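Protein similar to metal-dependent hydrolase (Staphylococcus aureus subsp. aureus Mu50, PDB 3ESH) is probably a metal-dependent hydrolase of the metallo-beta-lactamase superfamily, with a substrate that is not established. Local coordinates at residues Pro50-Thr55 and Ala92-Thr97; Phe171-Val174 and Lys178-His181. All coordinates share one frame; numbering follows the deposited sequence.

Overall arrangement
From the N terminus, the chain first reaches contact 1. Strand 51-54 lies in one of the two large mixed sheets and meets the loop that follows helix 87-92, so the contact closes a loop of 36 residues. Contact 2 comes later and is local. Residues 171-174 turn back through three residues onto strand 177-181, next to the edge strand 170-171 of the second large sheet. The two contacts are in series and neither nests in nor crosses the other. The centres of contact 1 and contact 2 are about 20 Å apart. They touch where Thr55 CG2 packs on Val174 CG2 at 4.1 Å. Contact 1 ties a helix end to the first sheet. Contact 2 joins the edge strand of the second, as counted in this chain, to its neighbour.

Contact 1 of 2, residues Pro50-Thr55 and Ala92-Thr97; sequences PILIQT and ANYNLT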
loop_
_atom_site.group_PDB
_atom_site.type_symbol
_atom_site.label_atom_id
_atom_site.label_comp_id
_atom_site.label_asym_id
_atom_site.label_seq_id
_atom_site.Cartn_x
_atom_site.Cartn_y
_atom_site.Cartn_z
ATOM N N PRO A 50 30.536 -16.417 -10.884
ATOM C CA PRO A 50 30.475 -15.827 -9.545
ATOM C C PRO A 50 31.652 -14.901 -9.243
ATOM O O PRO A 50 32.709 -15.010 -9.846
ATOM C CB PRO A 50 30.433 -17.051 -8.645
ATOM C CG PRO A 50 29.619 -18.007 -9.468
ATOM C CD PRO A 50 30.273 -17.865 -10.831
ATOM N N ILE A 51 31.454 -13.987 -8.299
ATOM C CA ILE A 51 32.485 -13.036 -7.927
ATOM C C ILE A 51 33.127 -13.395 -6.600
ATOM O O ILE A 51 32.479 -13.347 -5.556
ATOM C CB ILE A 51 31.893 -11.607 -7.850
ATOM C CG1 ILE A 51 31.334 -11.221 -9.221
ATOM C CG2 ILE A 51 32.948 -10.611 -7.370
ATOM C CD1 ILE A 51 30.669 -9.862 -9.270
ATOM N N LEU A 52 34.406 -13.753 -6.646
ATOM C CA LEU A 52 35.154 -14.106 -5.438
ATOM C C LEU A 52 35.675 -12.853 -4.753
ATOM O O LEU A 52 36.394 -12.060 -5.358
ATOM C CB LEU A 52 36.334 -15.017 -5.779
ATOM C CG LEU A 52 37.298 -15.336 -4.624
ATOM C CD1 LEU A 52 36.535 -15.977 -3.474
ATOM C CD2 LEU A 52 38.406 -16.265 -5.110
ATOM N N ILE A 53 35.303 -12.676 -3.491
ATOM C CA ILE A 53 35.744 -11.520 -2.717
ATOM C C ILE A 53 36.555 -11.987 -1.524
ATOM O O ILE A 53 36.045 -12.745 -0.696
ATOM C CB ILE A 53 34.570 -10.717 -2.142
ATOM C CG1 ILE A 53 33.638 -10.251 -3.261
ATOM C CG2 ILE A 53 35.102 -9.546 -1.335
ATOM C CD1 ILE A 53 32.460 -9.444 -2.756
ATOM N N GLN A 54 37.802 -11.535 -1.422
ATOM C CA GLN A 54 38.654 -11.917 -0.298
ATOM C C GLN A 54 39.102 -10.724 0.525
ATOM O O GLN A 54 39.784 -9.845 0.022
ATOM C CB GLN A 54 39.891 -12.681 -0.793
ATOM C CG GLN A 54 39.591 -14.065 -1.315
ATOM C CD GLN A 54 40.810 -14.786 -1.853
ATOM O OE1 GLN A 54 41.327 -14.457 -2.921
ATOM N NE2 GLN A 54 41.279 -15.777 -1.109
ATOM N N THR A 55 38.700 -10.690 1.787
ATOM C CA THR A 55 39.113 -9.621 2.677
ATOM C C THR A 55 40.241 -10.235 3.495
ATOM O O THR A 55 40.539 -11.420 3.339
ATOM C CB THR A 55 37.978 -9.195 3.629
ATOM O OG1 THR A 55 37.697 -10.257 4.553
ATOM C CG2 THR A 55 36.719 -8.870 2.845
ATOM N N ALA A 92 40.753 -23.226 -6.856
ATOM C CA ALA A 92 42.079 -23.755 -6.558
ATOM C C ALA A 92 43.154 -22.763 -7.009
ATOM O O ALA A 92 44.136 -22.543 -6.301
ATOM C CB ALA A 92 42.275 -25.095 -7.244
ATOM N N ASN A 93 42.952 -22.164 -8.181
ATOM C CA ASN A 93 43.891 -21.185 -8.725
ATOM C C ASN A 93 44.219 -20.096 -7.700
ATOM O O ASN A 93 45.185 -19.352 -7.872
ATOM C CB ASN A 93 43.325 -20.522 -9.989
ATOM C CG ASN A 93 43.062 -21.515 -11.109
ATOM O OD1 ASN A 93 43.914 -22.346 -11.429
ATOM N ND2 ASN A 93 41.879 -21.424 -11.721
ATOM N N TYR A 94 43.404 -20.002 -6.649
ATOM C CA TYR A 94 43.624 -19.020 -5.593
ATOM C C TYR A 94 43.914 -19.702 -4.264
ATOM O O TYR A 94 43.837 -19.073 -3.210
ATOM C CB TYR A 94 42.412 -18.092 -5.436
ATOM C CG TYR A 94 42.051 -17.364 -6.708
ATOM C CD1 TYR A 94 41.150 -17.919 -7.622
ATOM C CD2 TYR A 94 42.671 -16.161 -7.040
ATOM C CE1 TYR A 94 40.885 -17.298 -8.834
ATOM C CE2 TYR A 94 42.416 -15.533 -8.254
ATOM C CZ TYR A 94 41.526 -16.106 -9.148
ATOM O OH TYR A 94 41.305 -15.506 -10.366
ATOM N N ASN A 95 44.248 -20.986 -4.324
ATOM C CA ASN A 95 44.559 -21.760 -3.130
ATOM C C ASN A 95 43.374 -21.827 -2.179
ATOM O O ASN A 95 43.523 -21.677 -0.966
ATOM C CB ASN A 95 45.777 -21.163 -2.421
ATOM C CG ASN A 95 47.071 -21.850 -2.815
ATOM O OD1 ASN A 95 47.327 -22.989 -2.406
ATOM N ND2 ASN A 95 47.891 -21.169 -3.618
ATOM N N LEU A 96 42.196 -22.059 -2.752
ATOM C CA LEU A 96 40.964 -22.160 -1.985
ATOM C C LEU A 96 40.178 -23.405 -2.389
ATOM O O LEU A 96 40.309 -23.913 -3.505
ATOM C CB LEU A 96 40.098 -20.919 -2.207
ATOM C CG LEU A 96 40.653 -19.584 -1.706
ATOM C CD1 LEU A 96 39.704 -18.470 -2.102
ATOM C CD2 LEU A 96 40.830 -19.622 -0.199
ATOM N N THR A 97 39.360 -23.886 -1.462
ATOM C CA THR A 97 38.518 -25.061 -1.663
ATOM C C THR A 97 37.090 -24.688 -1.290
ATOM O O THR A 97 36.878 -23.823 -0.448
ATOM C CB THR A 97 38.969 -26.221 -0.744
ATOM O OG1 THR A 97 40.093 -26.878 -1.335
ATOM C CG2 THR A 97 37.843 -27.222 -0.518
#
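The nearest CA atoms across the contact are those of Leu52 and Tyr94, 9.8 Å apart, so side chains alone span the gap. Residues 51-54 form a strand. Residues 92-95 make a type I turn, and Asn95, with positive phi, is the C-prime residue of a Schellman motif. Just after it, the side chain of Leu96 points toward the strand. With chi1 near 173°, the Leu52 chain leaves its strand opposite the backbone N, and this carries CD2 to the loop. That methyl lies over one face of the Tyr94 ring, 4.1 Å from Tyr94 CD1. It also meets Leu96 tip to tip, with Leu52 CD2 3.9 Å from Leu96 CD1. Gln54 extends beyond CG and comes to Leu96 from the opposite direction. Its NE2 lies 3.3 Å from Leu96 CD1, a polar group against a methyl. NE2 of Gln54 is satisfied elsewhere, by a hydrogen bond to Asn59 OD1 on the adjacent strand 59-61. The Tyr94 ring also meets the ring of His9, on strand 6-10. Leu96 touches Asn59 as well. This is a Schellman-capped helix end packed on a sheet, within the metallo-beta-lactamase fold, in which helices cover the outer faces of two central sheets.

Contact 2 of 2, residues Phe171-Val174 and Lys178-His181; sequences FEPV and KMQH
Phe171 and Met179 form an antiparallel hydrogen-bonded pair, and both backbone bonds are made between them. The bond from Met179 N to Phe171 O, 2.8 Å, is nearly straight (168°). In return, Phe171 N donates to Met179 O at 3.1 Å, and this bond is more bent, at 151°. Both side chains leave on the same face of the sheet and lie side by side. The paired backbone bonds and the buried Met179 side chain make the close-knit part. Met179 is a selenomethionine, and its chain bends at chi3 (87°). Its SE sits at the edge of the Phe171 ring, near the ring plane, 4.2 Å from Phe171 CD2. Pro173 crosses Met179 at about a right angle, with Pro173 CG 4.1 Å from Met179 SE. The Pro173 N atom also stands over the centre of one face of the Phe171 ring, 4.2 Å above its plane.

The solvent side is held more loosely: Glu172 and Lys178 are exposed, and the salt bridge from Glu172 OE1 to Lys178 NZ is long, at 3.9 Å. Their extended chains run alongside each other and touch, with Glu172 CG 3.7 Å from Lys178 CG. The other carboxylate oxygen, OE2, makes a weak hydrogen bond to Gly176 N in the turn.

On the buried side, Met179 packs on Val132 of strand 130-134 and Leu105 of strand 103-105. Phe171 also touches Val132, and Pro173 touches Leu105. Strand 170-171 is the outermost strand of its sheet within this chain. Strand 177-181 lies between it and strand 190-196, and the face carrying Phe171 and Met179 rests against strands 103-105 and 130-134 of the other large sheet.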
loop_
_atom_site.group_PDB
_atom_site.type_symbol
_atom_site.label_atom_id
_atom_site.label_comp_id
_atom_site.label_asym_id
_atom_site.label_seq_id
_atom_site.Cartn_x
_atom_site.Cartn_y
_atom_site.Cartn_z
ATOM N N PHE A 171 22.161 -5.075 4.731
ATOM C CA PHE A 171 22.903 -5.987 5.601
ATOM C C PHE A 171 24.386 -5.897 5.276
ATOM O O PHE A 171 24.776 -5.951 4.111
ATOM C CB PHE A 171 22.408 -7.420 5.394
ATOM C CG PHE A 171 23.052 -8.437 6.304
ATOM C CD1 PHE A 171 23.090 -8.244 7.679
ATOM C CD2 PHE A 171 23.587 -9.613 5.783
ATOM C CE1 PHE A 171 23.651 -9.216 8.525
ATOM C CE2 PHE A 171 24.150 -10.586 6.623
ATOM C CZ PHE A 171 24.182 -10.391 7.988
ATOM N N GLU A 172 25.206 -5.745 6.313
ATOM C CA GLU A 172 26.649 -5.651 6.146
ATOM C C GLU A 172 27.275 -6.873 6.827
ATOM O O GLU A 172 27.517 -6.864 8.031
ATOM C CB GLU A 172 27.156 -4.344 6.778
ATOM C CG GLU A 172 28.520 -3.866 6.269
ATOM C CD GLU A 172 28.922 -2.491 6.811
ATOM O OE1 GLU A 172 28.026 -1.669 7.093
ATOM O OE2 GLU A 172 30.138 -2.227 6.935
ATOM N N PRO A 173 27.531 -7.948 6.055
ATOM C CA PRO A 173 28.125 -9.215 6.509
ATOM C C PRO A 173 29.459 -9.029 7.235
ATOM O O PRO A 173 29.568 -9.280 8.436
ATOM C CB PRO A 173 28.298 -9.998 5.215
ATOM C CG PRO A 173 27.226 -9.458 4.341
ATOM C CD PRO A 173 27.303 -7.991 4.601
ATOM N N VAL A 174 30.471 -8.615 6.479
ATOM C CA VAL A 174 31.805 -8.352 7.012
ATOM C C VAL A 174 32.044 -6.885 6.643
ATOM O O VAL A 174 31.525 -6.415 5.631
ATOM C CB VAL A 174 32.856 -9.282 6.341
ATOM C CG1 VAL A 174 32.346 -10.727 6.343
ATOM C CG2 VAL A 174 33.140 -8.835 4.930
ATOM N N LYS A 178 28.426 -4.347 1.647
ATOM C CA LYS A 178 27.051 -3.962 1.977
ATOM C C LYS A 178 25.995 -4.418 0.966
ATOM O O LYS A 178 26.035 -4.043 -0.203
ATOM C CB LYS A 178 26.958 -2.440 2.157
ATOM C CG LYS A 178 27.963 -1.877 3.172
ATOM C CD LYS A 178 27.701 -0.412 3.499
ATOM C CE LYS A 178 28.750 0.138 4.473
ATOM N NZ LYS A 178 28.498 1.545 4.919
HETATM N N MSE A 179 25.053 -5.232 1.429
HETATM C CA MSE A 179 23.973 -5.728 0.574
HETATM C C MSE A 179 22.796 -4.774 0.677
HETATM O O MSE A 179 22.540 -4.222 1.746
HETATM C CB MSE A 179 23.551 -7.118 1.027
HETATM C CG MSE A 179 24.686 -8.069 0.949
HETATM SE SE MSE A 179 24.144 -9.746 1.671
HETATM C CE MSE A 179 23.421 -10.508 0.119
ATOM N N GLN A 180 22.070 -4.587 -0.417
ATOM C CA GLN A 180 20.940 -3.659 -0.405
ATOM C C GLN A 180 19.777 -4.034 -1.331
ATOM O O GLN A 180 19.928 -4.145 -2.548
ATOM C CB GLN A 180 21.457 -2.265 -0.747
ATOM C CG GLN A 180 20.412 -1.192 -0.732
ATOM C CD GLN A 180 20.997 0.167 -1.069
ATOM O OE1 GLN A 180 20.283 1.073 -1.511
ATOM N NE2 GLN A 180 22.305 0.320 -0.855
ATOM N N HIS A 181 18.613 -4.223 -0.732
ATOM C CA HIS A 181 17.392 -4.593 -1.448
ATOM C C HIS A 181 17.053 -3.577 -2.535
ATOM O O HIS A 181 16.788 -2.421 -2.236
ATOM C CB HIS A 181 16.230 -4.687 -0.445
ATOM C CG HIS A 181 14.934 -5.138 -1.047
ATOM N ND1 HIS A 181 14.858 -6.116 -2.010
ATOM C CD2 HIS A 181 13.657 -4.799 -0.752
ATOM C CE1 HIS A 181 13.588 -6.366 -2.283
ATOM N NE2 HIS A 181 12.840 -5.582 -1.531
#